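Local coordinates for protein oxidoreductase NdmD (Pseudomonas putida, PDB 6ICM) that oxidises NADH and passes the electrons to the N-demethylases NdmA and NdmB, which begin caffeine breakdown, here represented by its plant-type [2Fe-2S] ferredoxin domain, at residues Cys44-Val48 with Gly68-Cys74. Sequence-based numbering, arbitrary orientation.
With FES (Fe2/s2 (inorganic) cluster), chain K.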
ATOM      1  N   CYS D  44     -42.060   6.027 -28.203  1.00 61.28           N
ATOM      2  CA  CYS D  44     -43.290   6.542 -28.787  1.00 57.98           C
ATOM      3  C   CYS D  44     -44.244   5.454 -29.208  1.00 56.39           C
ATOM      4  O   CYS D  44     -45.153   5.790 -29.961  1.00 55.40           O
ATOM      5  CB  CYS D  44     -42.966   7.416 -29.995  1.00 55.68           C
ATOM      6  SG  CYS D  44     -42.574   6.479 -31.483  1.00 53.91           S
ATOM      7  N   ILE D  45     -44.126   4.179 -28.828  1.00 56.28           N
ATOM      8  CA  ILE D  45     -45.072   3.199 -29.329  1.00 53.38           C
ATOM      9  C   ILE D  45     -46.446   3.553 -28.799  1.00 52.65           C
ATOM     10  O   ILE D  45     -46.602   3.939 -27.633  1.00 54.58           O
ATOM     11  CB  ILE D  45     -44.652   1.775 -28.952  1.00 53.85           C
ATOM     12  CG1 ILE D  45     -45.433   0.777 -29.789  1.00 51.83           C
ATOM     13  CG2 ILE D  45     -44.926   1.480 -27.504  1.00 54.85           C
ATOM     14  CD1 ILE D  45     -45.161  -0.647 -29.401  1.00 53.97           C
ATOM     15  N   THR D  46     -47.427   3.545 -29.683  1.00 55.18           N
ATOM     16  CA  THR D  46     -48.799   3.856 -29.327  1.00 57.60           C
ATOM     17  C   THR D  46     -49.691   2.814 -29.983  1.00 54.57           C
ATOM     18  O   THR D  46     -49.298   2.173 -30.968  1.00 52.45           O
ATOM     19  CB  THR D  46     -49.215   5.279 -29.753  1.00 54.97           C
ATOM     20  OG1 THR D  46     -49.720   5.267 -31.083  1.00 53.93           O
ATOM     21  CG2 THR D  46     -48.047   6.202 -29.741  1.00 44.76           C
ATOM     22  N   PRO D  47     -50.874   2.586 -29.431  1.00 48.59           N
ATOM     23  CA  PRO D  47     -51.693   1.470 -29.899  1.00 50.96           C
ATOM     24  C   PRO D  47     -52.752   1.909 -30.889  1.00 54.38           C
ATOM     25  O   PRO D  47     -53.221   3.044 -30.841  1.00 51.19           O
ATOM     26  CB  PRO D  47     -52.300   0.947 -28.599  1.00 51.35           C
ATOM     27  CG  PRO D  47     -52.480   2.156 -27.807  1.00 53.62           C
ATOM     28  CD  PRO D  47     -51.360   3.100 -28.146  1.00 53.90           C
ATOM     29  N   VAL D  48     -53.131   1.009 -31.787  1.00 64.29           N
ATOM     30  CA  VAL D  48     -54.042   1.312 -32.878  1.00 62.15           C
ATOM     31  C   VAL D  48     -55.293   0.457 -32.716  1.00 66.78           C
ATOM     32  O   VAL D  48     -55.201  -0.737 -32.392  1.00 69.40           O
ATOM     33  CB  VAL D  48     -53.360   1.054 -34.228  1.00 59.26           C
ATOM     34  CG1 VAL D  48     -54.342   1.212 -35.366  1.00 66.32           C
ATOM     35  CG2 VAL D  48     -52.148   1.971 -34.367  1.00 54.20           C
ATOM     36  N   GLY D  68     -51.814  -4.454 -37.129  1.00 64.38           N
ATOM     37  CA  GLY D  68     -52.453  -3.158 -36.987  1.00 55.36           C
ATOM     38  C   GLY D  68     -52.756  -2.768 -35.564  1.00 62.27           C
ATOM     39  O   GLY D  68     -53.659  -1.968 -35.328  1.00 68.51           O
ATOM     40  N   LYS D  69     -52.048  -3.327 -34.594  1.00 61.18           N
ATOM     41  CA  LYS D  69     -52.318  -3.000 -33.207  1.00 59.40           C
ATOM     42  C   LYS D  69     -51.295  -2.020 -32.631  1.00 58.17           C
ATOM     43  O   LYS D  69     -51.494  -1.526 -31.508  1.00 58.06           O
ATOM     44  CB  LYS D  69     -52.386  -4.294 -32.376  1.00 58.33           C
ATOM     45  CG  LYS D  69     -53.105  -4.135 -31.034  1.00 72.81           C
ATOM     46  CD  LYS D  69     -52.798  -5.299 -30.061  1.00 79.32           C
ATOM     47  CE  LYS D  69     -53.124  -4.922 -28.591  1.00 78.20           C
ATOM     48  NZ  LYS D  69     -52.841  -6.041 -27.625  1.00 74.67           N
ATOM     49  N   TRP D  70     -50.232  -1.696 -33.381  1.00 52.37           N
ATOM     50  CA  TRP D  70     -49.196  -0.774 -32.924  1.00 50.22           C
ATOM     51  C   TRP D  70     -48.672   0.062 -34.080  1.00 50.15           C
ATOM     52  O   TRP D  70     -48.770  -0.323 -35.247  1.00 53.39           O
ATOM     53  CB  TRP D  70     -48.008  -1.500 -32.314  1.00 47.91           C
ATOM     54  CG  TRP D  70     -48.356  -2.474 -31.293  1.00 49.09           C
ATOM     55  CD1 TRP D  70     -48.394  -3.831 -31.431  1.00 54.83           C
ATOM     56  CD2 TRP D  70     -48.713  -2.194 -29.944  1.00 46.31           C
ATOM     57  NE1 TRP D  70     -48.755  -4.418 -30.240  1.00 53.89           N
ATOM     58  CE2 TRP D  70     -48.950  -3.434 -29.309  1.00 49.78           C
ATOM     59  CE3 TRP D  70     -48.848  -1.022 -29.207  1.00 46.85           C
ATOM     60  CZ2 TRP D  70     -49.323  -3.529 -27.977  1.00 50.59           C
ATOM     61  CZ3 TRP D  70     -49.212  -1.115 -27.877  1.00 52.35           C
ATOM     62  CH2 TRP D  70     -49.446  -2.362 -27.276  1.00 53.00           C
ATOM     63  N   ILE D  71     -48.072   1.199 -33.727  1.00 44.93           N
ATOM     64  CA  ILE D  71     -47.452   2.094 -34.699  1.00 49.48           C
ATOM     65  C   ILE D  71     -46.457   2.969 -33.954  1.00 53.46           C
ATOM     66  O   ILE D  71     -46.668   3.325 -32.792  1.00 54.20           O
ATOM     67  CB  ILE D  71     -48.497   2.956 -35.460  1.00 54.54           C
ATOM     68  CG1 ILE D  71     -47.822   3.690 -36.620  1.00 55.63           C
ATOM     69  CG2 ILE D  71     -49.163   3.983 -34.536  1.00 47.52           C
ATOM     70  CD1 ILE D  71     -48.735   4.476 -37.482  1.00 59.46           C
ATOM     71  N   MET D  72     -45.357   3.308 -34.628  1.00 54.19           N
ATOM     72  CA  MET D  72     -44.357   4.229 -34.116  1.00 53.25           C
ATOM     73  C   MET D  72     -44.537   5.554 -34.849  1.00 58.89           C
ATOM     74  O   MET D  72     -44.107   5.686 -36.010  1.00 59.79           O
ATOM     75  CB  MET D  72     -42.949   3.666 -34.332  1.00 54.15           C
ATOM     76  CG  MET D  72     -42.835   2.164 -34.062  1.00 53.95           C
ATOM     77  SD  MET D  72     -43.188   1.673 -32.347  1.00 48.31           S
ATOM     78  CE  MET D  72     -42.118   2.843 -31.508  1.00 50.14           C
ATOM     79  N   PRO D  73     -45.196   6.545 -34.246  1.00 56.84           N
ATOM     80  CA  PRO D  73     -45.561   7.756 -35.001  1.00 56.31           C
ATOM     81  C   PRO D  73     -44.391   8.608 -35.432  1.00 58.15           C
ATOM     82  O   PRO D  73     -44.567   9.453 -36.321  1.00 63.32           O
ATOM     83  CB  PRO D  73     -46.463   8.521 -34.027  1.00 55.24           C
ATOM     84  CG  PRO D  73     -46.238   7.889 -32.700  1.00 55.80           C
ATOM     85  CD  PRO D  73     -45.903   6.465 -32.963  1.00 57.79           C
ATOM     86  N   CYS D  74     -43.211   8.426 -34.848  1.00 58.79           N
ATOM     87  CA  CYS D  74     -42.093   9.278 -35.216  1.00 55.60           C
ATOM     88  C   CYS D  74     -41.660   9.066 -36.657  1.00 58.79           C
ATOM     89  O   CYS D  74     -41.067   9.982 -37.244  1.00 60.85           O
ATOM     90  CB  CYS D  74     -40.912   9.026 -34.283  1.00 60.32           C
ATOM     91  SG  CYS D  74     -40.261   7.343 -34.377  1.00 64.49           S
TER
HETATM   92 FE1  FES K 601     -38.049   6.345 -30.368  1.00 73.24          FE
HETATM   93 FE2  FES K 601     -40.415   6.729 -32.229  1.00 64.10          FE
HETATM   94  S1  FES K 601     -39.483   7.964 -30.681  1.00 60.44           S
HETATM   95  S2  FES K 601     -38.952   5.105 -31.920  1.00 67.90           S
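Cys44 and Cys74 reach the same iron, FE2 of the [2Fe-2S] cluster, with Cys44 SG at 2.3 Å and Cys74 SG at 2.2 Å. In this ferredoxin-type domain Cys44 closes the cysteine-rich cluster loop that also holds Cys36 and Cys41, cluster ligands by similarity, whereas Cys74 comes from the distant segment 68-74. Behind them the chain is joined by a short antiparallel pairing of 46-48 with 70-71. Thr46 and Ile71 form its hydrogen-bonded pair: Thr46 N gives a nearly straight bond to Ile71 O (3.2 Å, 166°), and Ile71 N returns one to Thr46 O. Proline, lacking an N-H, suits the adjoining non-hydrogen-bonded position opposite Trp70, and Val48 N then donates to Lys69 O.

Packing is tight on the buried side that carries Thr46 and Ile71. Branched side chains suit these extended strands: Val48 CG2 lies 3.6 Å from Ile71 CG2, and both residues touch Leu53 of strand 50-54. Nearer the cluster, CG of the Pro73 ring meets the methyl of Thr46. Met72, its flexible chain bent at chi2 and chi3, links Cys44 to Ile45, curling CE to 3.7 Å from Cys44 SG and setting SD against Ile45 CG1.

The face of Pro47 and Trp70 is looser and partly open to solvent. There the extended Ile45 side chain (CG1 anti to the backbone N, chi1 -165°) brings CD1 above the indole plane, offset toward the rim and 3.7 Å from Trp70 CE3, as Pro47 CB approaches CZ3 obliquely. An alanine in place of Trp70 would probably strip Ile45 and Pro47 of their broad apolar partner, opening a gap beside CD1 and CB. Lys69, exposed, directs its CB away from 44-48.

Met72 CE and Pro73 CD thus put apolar carbon beside the Cys44 thiolate, which would probably limit water near FE2 and may help tune its reduction potential.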